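Local coordinates for protein phosphatidylinositol phosphate phosphatase (PDB 1I9Z) that removes the 5-phosphate from soluble and lipid inositol phosphates through the catalytic domain present here, helping to control phosphoinositide levels in membrane trafficking and signalling, at residues Glu44-Pro49 with Tyr58-Gln63; Ile27-Tyr32 with Leu160-Ser165. All coordinates share one frame; numbering follows the deposited sequence.

Both contacts are buried, and they lie against opposite faces of the same six-stranded sheet. In interaction 1, helix 44-47 packs on the face turned away from the second sheet; in interaction 2, strand 27-32 meets a strand of that second sheet at the middle of the domain. The centre of interaction 2 is about 3 Å from the centre of the chain, against about 12 Å for interaction 1. Strands 20-33 and 57-63 are parallel neighbours, joined by bonds such as V59 N to F28 O (2.8 Å), so the two contacts lie on adjoining strands of one sheet. Their chemistry differs: interaction 1 mixes large aromatic rings with a bridging water and has one partly exposed ring, whereas the touching groups of interaction 2 are wholly apolar.

Interaction 1: residues Glu44-Pro49 with Tyr58-Gln63; sequences ENWLFP and YVVGFQ
A chi1 of 175°, placing CG opposite the backbone N, sends the W46 indole from the short helix across to strand 58-63, where F62, its own CG beside the backbone N (chi1 -67°), brings CE2 of its ring to the edge of the indole. The meeting point is W46 CH2, at the outer corner of the six-membered ring, 3.5 Å from F62 CE2. The two ring planes are tilted by 65°, an oblique pairing. The same CH2 also rests 3.8 Å from V60 CG1, a methyl of a beta-branched valine, compact enough to sit on the strand beside the large ring. Within the helix, L47 CD1 sits 3.6 Å above the centre of the indole and supports one face, while W46 NE1 is hydrogen-bonded to the carbonyl of I309. Losing the indole to an alanine here is likely to open a gap beside F62 and V60 and leave the I309 carbonyl without its donor.

At the start of the strand segment, at Y58, a water enters the contact. It donates to L47 O (2.7 Å) and accepts from Y58 OH (2.8 Å), lying in the plane of the tyrosine ring, so the L47 carbonyl is linked to the hydroxyl through the water, while L47 O also lies at the edge of that ring, 3.8 Å from Y58 CE2. A tyrosine suits this place because its hydroxyl also bonds A55 N while its ring packs among apolar groups. F48, the first residue past the helix, adds CE2 at 4.0 Å from Y58 OH. Strand 20-33, helix 44-47 and strand 57-63 form a beta-alpha-beta unit, in which the short connecting helix packs on the parallel pair of strands.

Interaction 2: residues Ile27-Tyr32 with Leu160-Ser165; sequences IFVASY and LCFITS
Apolar side chains of I27 and V29 meet those of L160 and F162 where the two beta sheets of the domain pack face to face. Strand 27-32 belongs to the six-stranded sheet and strand 160-165 to the five-stranded one. Their axes run in nearly the same direction, at 13°, and approach to 9.3 Å, a spacing filled by side chains with no hydrogen bonds across it. I27 is central to the packing: CG1 stands beside the backbone N (chi1 -60°) and the chain then extends (chi2 173°), carrying CD1 to meet L160 CD2 tip to tip at 3.6 Å. The other branch, CG2, faces F162 CZ at 4.2 Å, so a single beta-branched residue serves two partners.

F162 comes from the opposite direction, and its flat ring reaches into the space between the sheets and touches both I27 and V29. V29 CG2 approaches F162 CE2 at 4.3 Å, and both aliphatic groups reach the ring obliquely. Such a pair of facing sheets forms the core of the DNase I-like fold, to which the inositol polyphosphate 5-phosphatases belong. Alternation along each strand sorts the residues: I27, V29 and S31 point toward the other sheet, as do L160, F162 and T164, while F28 and Y32 turn to the other face, where their rings meet Y58 and W46. Around the core, V203 and F205 of strand 201-205 pack against F162 and V29 respectively. At the T164 end the interior becomes polar, and a threonine fits there because its buried OG1 is hydrogen-bonded to F205 O.

Interaction 1: residues Glu44-Pro49 with Tyr58-Gln63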
loop_
_atom_site.group_PDB
_atom_site.type_symbol
_atom_site.label_atom_id
_atom_site.label_comp_id
_atom_site.label_asym_id
_atom_site.label_seq_id
_atom_site.Cartn_x
_atom_site.Cartn_y
_atom_site.Cartn_z
ATOM N N GLU A 44 16.964 10.721 0.204
ATOM C CA GLU A 44 17.610 9.566 0.850
ATOM C C GLU A 44 17.006 9.144 2.202
ATOM O O GLU A 44 16.896 7.951 2.495
ATOM C CB GLU A 44 19.123 9.873 1.052
ATOM C CG GLU A 44 19.803 10.655 -0.136
ATOM C CD GLU A 44 19.267 12.107 -0.477
ATOM O OE1 GLU A 44 19.046 13.034 0.388
ATOM O OE2 GLU A 44 19.099 12.317 -1.710
ATOM N N ASN A 45 16.702 10.125 3.025
ATOM C CA ASN A 45 16.158 9.888 4.382
ATOM C C ASN A 45 14.805 9.212 4.318
ATOM O O ASN A 45 14.381 8.510 5.259
ATOM C CB ASN A 45 16.053 11.227 5.141
ATOM C CG ASN A 45 17.448 11.785 5.522
ATOM O OD1 ASN A 45 17.608 12.992 5.860
ATOM N ND2 ASN A 45 18.479 10.894 5.469
ATOM N N TRP A 46 14.135 9.400 3.192
ATOM C CA TRP A 46 12.810 8.802 3.044
ATOM C C TRP A 46 12.805 7.374 2.470
ATOM O O TRP A 46 12.189 6.445 3.000
ATOM C CB TRP A 46 11.943 9.780 2.219
ATOM C CG TRP A 46 10.538 9.248 1.850
ATOM C CD1 TRP A 46 9.675 8.546 2.652
ATOM C CD2 TRP A 46 9.854 9.462 0.618
ATOM N NE1 TRP A 46 8.462 8.330 1.993
ATOM C CE2 TRP A 46 8.545 8.888 0.742
ATOM C CE3 TRP A 46 10.210 10.108 -0.589
ATOM C CZ2 TRP A 46 7.621 8.931 -0.287
ATOM C CZ3 TRP A 46 9.322 10.167 -1.612
ATOM C CH2 TRP A 46 8.005 9.587 -1.482
ATOM N N LEU A 47 13.516 7.203 1.360
ATOM C CA LEU A 47 13.564 5.922 0.698
ATOM C C LEU A 47 14.606 4.933 1.210
ATOM O O LEU A 47 14.451 3.723 0.987
ATOM C CB LEU A 47 13.730 6.158 -0.825
ATOM C CG LEU A 47 12.461 6.196 -1.734
ATOM C CD1 LEU A 47 11.133 6.453 -0.981
ATOM C CD2 LEU A 47 12.639 7.158 -2.897
ATOM N N PHE A 48 15.671 5.415 1.885
ATOM C CA PHE A 48 16.693 4.471 2.439
ATOM C C PHE A 48 16.851 4.864 3.920
ATOM O O PHE A 48 17.949 5.195 4.395
ATOM C CB PHE A 48 18.002 4.686 1.687
ATOM C CG PHE A 48 17.830 4.608 0.197
ATOM C CD1 PHE A 48 18.309 5.618 -0.619
ATOM C CD2 PHE A 48 17.260 3.473 -0.372
ATOM C CE1 PHE A 48 18.225 5.483 -2.041
ATOM C CE2 PHE A 48 17.162 3.317 -1.752
ATOM C CZ PHE A 48 17.648 4.330 -2.584
ATOM N N PRO A 49 15.743 4.847 4.655
ATOM C CA PRO A 49 15.746 5.234 6.067
ATOM C C PRO A 49 16.426 4.333 7.027
ATOM O O PRO A 49 16.906 4.798 8.083
ATOM C CB PRO A 49 14.269 5.313 6.393
ATOM C CG PRO A 49 13.768 4.044 5.654
ATOM C CD PRO A 49 14.447 4.226 4.285
ATOM N N TYR A 58 9.731 -1.447 -4.601
ATOM C CA TYR A 58 9.426 -0.158 -4.014
ATOM C C TYR A 58 8.084 0.340 -4.581
ATOM O O TYR A 58 7.910 0.453 -5.834
ATOM C CB TYR A 58 10.486 0.896 -4.320
ATOM C CG TYR A 58 11.702 0.736 -3.503
ATOM C CD1 TYR A 58 12.640 -0.215 -3.849
ATOM C CD2 TYR A 58 11.902 1.508 -2.334
ATOM C CE1 TYR A 58 13.755 -0.450 -3.057
ATOM C CE2 TYR A 58 13.068 1.293 -1.521
ATOM C CZ TYR A 58 13.962 0.289 -1.904
ATOM O OH TYR A 58 15.042 -0.062 -1.135
ATOM N N VAL A 59 7.138 0.652 -3.678
ATOM C CA VAL A 59 5.822 1.130 -4.112
ATOM C C VAL A 59 5.743 2.545 -3.563
ATOM O O VAL A 59 5.736 2.771 -2.360
ATOM C CB VAL A 59 4.657 0.196 -3.541
ATOM C CG1 VAL A 59 3.252 0.831 -3.908
ATOM C CG2 VAL A 59 4.813 -1.242 -4.129
ATOM N N VAL A 60 5.710 3.531 -4.461
ATOM C CA VAL A 60 5.696 4.930 -4.080
ATOM C C VAL A 60 4.436 5.653 -4.542
ATOM O O VAL A 60 4.110 5.657 -5.740
ATOM C CB VAL A 60 6.927 5.660 -4.704
ATOM C CG1 VAL A 60 7.044 7.111 -4.154
ATOM C CG2 VAL A 60 8.243 4.832 -4.426
ATOM N N GLY A 61 3.744 6.273 -3.585
ATOM C CA GLY A 61 2.559 7.020 -3.880
ATOM C C GLY A 61 2.735 8.469 -3.491
ATOM O O GLY A 61 3.212 8.808 -2.367
ATOM N N PHE A 62 2.372 9.349 -4.422
ATOM C CA PHE A 62 2.427 10.787 -4.202
ATOM C C PHE A 62 1.046 11.393 -4.254
ATOM O O PHE A 62 0.151 10.873 -5.009
ATOM C CB PHE A 62 3.254 11.514 -5.326
ATOM C CG PHE A 62 4.703 11.174 -5.302
ATOM C CD1 PHE A 62 5.244 10.353 -6.265
ATOM C CD2 PHE A 62 5.534 11.702 -4.317
ATOM C CE1 PHE A 62 6.663 10.055 -6.253
ATOM C CE2 PHE A 62 6.959 11.404 -4.291
ATOM C CZ PHE A 62 7.499 10.588 -5.268
ATOM N N GLN A 63 0.830 12.427 -3.417
ATOM C CA GLN A 63 -0.380 13.239 -3.510
ATOM C C GLN A 63 0.058 14.688 -3.784
ATOM O O GLN A 63 1.172 15.110 -3.407
ATOM C CB GLN A 63 -1.258 13.168 -2.280
ATOM C CG GLN A 63 -1.611 11.656 -1.934
ATOM C CD GLN A 63 -0.484 11.008 -1.160
ATOM O OE1 GLN A 63 0.138 11.667 -0.313
ATOM N NE2 GLN A 63 -0.246 9.714 -1.394
HETATM O O HOH W 1 15.250 1.127 1.404
#

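Interaction 2: residues Ile27-Tyr32 with Leu160-Ser165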
loop_
_atom_site.group_PDB
_atom_site.type_symbol
_atom_site.label_atom_id
_atom_site.label_comp_id
_atom_site.label_asym_id
_atom_site.label_seq_id
_atom_site.Cartn_x
_atom_site.Cartn_y
_atom_site.Cartn_z
ATOM N N ILE A 27 9.167 -5.646 0.618
ATOM C CA ILE A 27 8.433 -4.584 -0.058
ATOM C C ILE A 27 8.478 -3.299 0.750
ATOM O O ILE A 27 8.222 -3.302 1.956
ATOM C CB ILE A 27 6.965 -4.980 -0.262
ATOM C CG1 ILE A 27 6.885 -6.256 -1.112
ATOM C CG2 ILE A 27 6.225 -3.785 -0.936
ATOM C CD1 ILE A 27 5.438 -6.855 -1.245
ATOM N N PHE A 28 8.828 -2.212 0.099
ATOM C CA PHE A 28 8.978 -0.899 0.760
ATOM C C PHE A 28 7.876 -0.017 0.213
ATOM O O PHE A 28 7.792 0.174 -1.020
ATOM C CB PHE A 28 10.332 -0.276 0.392
ATOM C CG PHE A 28 10.678 0.965 1.199
ATOM C CD1 PHE A 28 11.528 0.863 2.333
ATOM C CD2 PHE A 28 10.198 2.248 0.833
ATOM C CE1 PHE A 28 11.891 1.987 3.084
ATOM C CE2 PHE A 28 10.547 3.405 1.581
ATOM C CZ PHE A 28 11.412 3.261 2.740
ATOM N N VAL A 29 7.016 0.494 1.081
ATOM C CA VAL A 29 5.886 1.303 0.676
ATOM C C VAL A 29 6.100 2.692 1.219
ATOM O O VAL A 29 6.347 2.874 2.404
ATOM C CB VAL A 29 4.528 0.732 1.195
ATOM C CG1 VAL A 29 3.326 1.695 0.811
ATOM C CG2 VAL A 29 4.286 -0.635 0.628
ATOM N N ALA A 30 6.034 3.659 0.323
ATOM C CA ALA A 30 6.313 5.040 0.634
ATOM C C ALA A 30 5.218 5.973 0.141
ATOM O O ALA A 30 4.777 5.866 -0.994
ATOM C CB ALA A 30 7.696 5.456 -0.066
ATOM N N SER A 31 4.873 6.946 0.984
ATOM C CA SER A 31 3.820 7.909 0.695
ATOM C C SER A 31 4.240 9.354 1.009
ATOM O O SER A 31 4.869 9.633 2.070
ATOM C CB SER A 31 2.541 7.548 1.503
ATOM O OG SER A 31 1.462 8.262 0.960
ATOM N N TYR A 32 3.860 10.285 0.128
ATOM C CA TYR A 32 4.195 11.683 0.330
ATOM C C TYR A 32 3.222 12.660 -0.302
ATOM O O TYR A 32 3.034 12.634 -1.521
ATOM C CB TYR A 32 5.615 11.929 -0.231
ATOM C CG TYR A 32 6.373 13.165 0.255
ATOM C CD1 TYR A 32 5.856 14.062 1.202
ATOM C CD2 TYR A 32 7.690 13.392 -0.205
ATOM C CE1 TYR A 32 6.650 15.180 1.662
ATOM C CE2 TYR A 32 8.444 14.456 0.240
ATOM C CZ TYR A 32 7.924 15.343 1.159
ATOM O OH TYR A 32 8.678 16.452 1.560
ATOM N N LEU A 160 -0.822 -9.446 -5.677
ATOM C CA LEU A 160 -0.673 -8.265 -4.840
ATOM C C LEU A 160 -1.383 -7.059 -5.438
ATOM O O LEU A 160 -1.378 -6.881 -6.648
ATOM C CB LEU A 160 0.820 -7.941 -4.648
ATOM C CG LEU A 160 1.661 -9.040 -3.964
ATOM C CD1 LEU A 160 2.325 -9.919 -5.074
ATOM C CD2 LEU A 160 2.704 -8.347 -3.065
ATOM N N CYS A 161 -2.013 -6.238 -4.592
ATOM C CA CYS A 161 -2.657 -5.069 -5.110
ATOM C C CYS A 161 -2.272 -3.883 -4.268
ATOM O O CYS A 161 -2.388 -3.935 -3.029
ATOM C CB CYS A 161 -4.176 -5.238 -5.145
ATOM S SG CYS A 161 -5.099 -3.773 -5.712
ATOM N N PHE A 162 -1.794 -2.817 -4.931
ATOM C CA PHE A 162 -1.411 -1.596 -4.267
ATOM C C PHE A 162 -2.295 -0.416 -4.671
ATOM O O PHE A 162 -2.559 -0.165 -5.892
ATOM C CB PHE A 162 0.071 -1.270 -4.568
ATOM C CG PHE A 162 0.972 -2.276 -4.034
ATOM C CD1 PHE A 162 1.350 -3.378 -4.815
ATOM C CD2 PHE A 162 1.416 -2.173 -2.683
ATOM C CE1 PHE A 162 2.180 -4.376 -4.289
ATOM C CE2 PHE A 162 2.235 -3.156 -2.151
ATOM C CZ PHE A 162 2.616 -4.246 -2.943
ATOM N N ILE A 163 -2.751 0.323 -3.653
ATOM C CA ILE A 163 -3.600 1.456 -3.887
ATOM C C ILE A 163 -3.139 2.668 -3.123
ATOM O O ILE A 163 -2.902 2.571 -1.914
ATOM C CB ILE A 163 -5.048 1.198 -3.417
ATOM C CG1 ILE A 163 -5.527 -0.153 -3.948
ATOM C CG2 ILE A 163 -5.973 2.336 -3.846
ATOM C CD1 ILE A 163 -6.095 -1.012 -2.906
ATOM N N THR A 164 -2.933 3.800 -3.823
ATOM C CA THR A 164 -2.677 5.034 -3.081
ATOM C C THR A 164 -3.886 5.971 -3.307
ATOM O O THR A 164 -4.560 5.901 -4.334
ATOM C CB THR A 164 -1.335 5.748 -3.487
ATOM O OG1 THR A 164 -1.072 6.763 -2.523
ATOM C CG2 THR A 164 -1.475 6.421 -4.899
ATOM N N SER A 165 -4.219 6.836 -2.341
ATOM C CA SER A 165 -5.363 7.731 -2.454
ATOM C C SER A 165 -5.138 9.061 -1.793
ATOM O O SER A 165 -4.179 9.240 -0.979
ATOM C CB SER A 165 -6.596 7.136 -1.698
ATOM O OG SER A 165 -6.844 5.902 -2.296
#